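Local coordinates for protein hydrazine synthase alpha subunit (Candidatus Kuenenia stuttgartiensis, PDB 5C2V) that catalyses the condensation of hydroxylamine, formed in the gamma subunit, with ammonia to give hydrazine, as part of the hydrazine synthase complex, at residues Q501-I506 / G764-N769. Residues are numbered along the deposited sequence; the frame is centred on the assembly and turned at random.
With CA (calcium ion), chain Z.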
# COMPACT_ATOMS: atom_id res chain seq x y z
N GLN D 501 -19.72 -10.46 -1.93
CA GLN D 501 -21.14 -10.66 -1.70
C GLN D 501 -21.71 -11.69 -2.68
O GLN D 501 -20.98 -12.22 -3.52
CB GLN D 501 -21.91 -9.34 -1.81
CG GLN D 501 -21.70 -8.42 -0.62
CD GLN D 501 -22.47 -7.12 -0.75
OE1 GLN D 501 -22.77 -6.67 -1.86
NE2 GLN D 501 -22.79 -6.50 0.38
N GLN D 502 -23.00 -11.96 -2.57
CA GLN D 502 -23.65 -13.00 -3.35
C GLN D 502 -23.60 -12.72 -4.85
O GLN D 502 -23.81 -11.59 -5.29
CB GLN D 502 -25.10 -13.18 -2.90
CG GLN D 502 -25.23 -13.49 -1.42
CD GLN D 502 -26.66 -13.36 -0.93
OE1 GLN D 502 -27.25 -12.29 -0.97
NE2 GLN D 502 -27.22 -14.47 -0.44
N ARG D 503 -23.31 -13.76 -5.62
CA ARG D 503 -23.21 -13.66 -7.07
C ARG D 503 -23.43 -15.02 -7.71
O ARG D 503 -23.45 -16.05 -7.03
CB ARG D 503 -21.85 -13.09 -7.47
CG ARG D 503 -20.66 -13.78 -6.85
CD ARG D 503 -19.44 -12.87 -6.91
NE ARG D 503 -19.63 -11.67 -6.09
CZ ARG D 503 -18.85 -10.60 -6.14
NH1 ARG D 503 -17.82 -10.57 -6.98
NH2 ARG D 503 -19.09 -9.56 -5.36
N GLY D 504 -23.62 -15.03 -9.03
CA GLY D 504 -23.89 -16.26 -9.75
C GLY D 504 -23.29 -16.24 -11.14
O GLY D 504 -22.73 -15.23 -11.56
N ILE D 505 -23.41 -17.35 -11.85
CA ILE D 505 -22.77 -17.50 -13.15
C ILE D 505 -23.69 -17.11 -14.30
O ILE D 505 -24.69 -17.78 -14.56
CB ILE D 505 -22.28 -18.94 -13.37
CG1 ILE D 505 -21.39 -19.39 -12.20
CG2 ILE D 505 -21.53 -19.06 -14.69
CD1 ILE D 505 -20.92 -20.82 -12.31
N ILE D 506 -23.35 -16.02 -14.98
CA ILE D 506 -24.04 -15.66 -16.22
C ILE D 506 -23.79 -16.77 -17.23
O ILE D 506 -24.72 -17.25 -17.88
CB ILE D 506 -23.57 -14.31 -16.78
CG1 ILE D 506 -24.30 -13.16 -16.09
CG2 ILE D 506 -23.81 -14.24 -18.28
CD1 ILE D 506 -23.96 -11.80 -16.64
N GLY D 764 -15.75 -16.42 -5.29
CA GLY D 764 -15.53 -15.68 -4.06
C GLY D 764 -15.75 -16.50 -2.80
O GLY D 764 -15.68 -15.97 -1.69
N ALA D 765 -16.04 -17.79 -2.98
CA ALA D 765 -16.15 -18.74 -1.87
C ALA D 765 -17.18 -18.32 -0.83
O ALA D 765 -16.89 -18.30 0.36
CB ALA D 765 -14.78 -18.93 -1.22
N GLN D 766 -18.38 -18.00 -1.29
CA GLN D 766 -19.45 -17.61 -0.38
C GLN D 766 -20.03 -18.81 0.35
O GLN D 766 -19.59 -19.95 0.16
CB GLN D 766 -20.57 -16.89 -1.14
CG GLN D 766 -20.17 -15.56 -1.76
CD GLN D 766 -19.47 -15.73 -3.10
OE1 GLN D 766 -19.33 -16.84 -3.60
NE2 GLN D 766 -19.04 -14.62 -3.68
N TRP D 767 -21.01 -18.54 1.20
CA TRP D 767 -21.72 -19.56 1.97
C TRP D 767 -23.17 -19.56 1.52
O TRP D 767 -23.69 -20.55 1.00
CB TRP D 767 -21.60 -19.28 3.47
CG TRP D 767 -22.71 -19.85 4.32
CD1 TRP D 767 -23.88 -19.23 4.67
CD2 TRP D 767 -22.74 -21.13 4.96
NE1 TRP D 767 -24.64 -20.05 5.47
CE2 TRP D 767 -23.96 -21.22 5.66
CE3 TRP D 767 -21.85 -22.22 5.00
CZ2 TRP D 767 -24.31 -22.35 6.40
CZ3 TRP D 767 -22.21 -23.34 5.73
CH2 TRP D 767 -23.43 -23.40 6.42
N ASP D 768 -23.83 -18.42 1.73
CA ASP D 768 -25.20 -18.24 1.30
C ASP D 768 -25.17 -17.44 0.01
O ASP D 768 -24.96 -16.23 0.02
CB ASP D 768 -25.99 -17.52 2.39
CG ASP D 768 -27.48 -17.74 2.27
OD1 ASP D 768 -27.99 -17.71 1.14
OD2 ASP D 768 -28.13 -17.95 3.32
N ASN D 769 -25.39 -18.13 -1.11
CA ASN D 769 -25.39 -17.48 -2.42
C ASN D 769 -26.80 -17.22 -2.93
O ASN D 769 -26.98 -16.72 -4.04
CB ASN D 769 -24.60 -18.31 -3.43
CG ASN D 769 -23.28 -17.65 -3.81
OD1 ASN D 769 -23.12 -16.43 -3.67
ND2 ASN D 769 -22.34 -18.45 -4.28
CA CA Z . -29.99 -16.54 1.45
O HOH W 1 -28.84 -14.48 1.80
O HOH W 2 -30.07 -16.98 3.82
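Gln502 reaches alongside the backbone of Asp768 and Asn769, and here the two segments come closest, their CA atoms at Gln502 and Asn769 lying 4.9 Å apart. The extended chain of Gln502 (chi2 168°) carries the amide to the Asp768 carbonyl, where Gln502 NE2 donates to Asp768 O at 2.9 Å from above the carbonyl plane. Beside it, Asn769 OD1 accepts a long, weak but fairly straight bond from Arg503 N, while Asn769 ND2 is held by Val644 O. The contact joins the start of strand 503-510, in the antiparallel sheet of the middle domain, to the loop that leaves helix 751-762 of the C-terminal cytochrome c domain through a Schellman motif at Gly764. Gln766 NE2 packs 3.7 Å from Arg503 CG in this dry part, gives Gln501 O only a weak bond and also serves Leu763 O. That same Gln501 carbonyl takes a better bond from Arg503 NE, and Tyr528 OH engages Arg503 NH1. Water lies on the calcium side: Asp768 OD1 binds the ion at 2.3 Å, together with two waters, Ile770 O, Gly772 O and Asp774, Asp768 OD2 forms a salt bridge with Arg647, and Gln502 NE2 donates weakly to one of these waters.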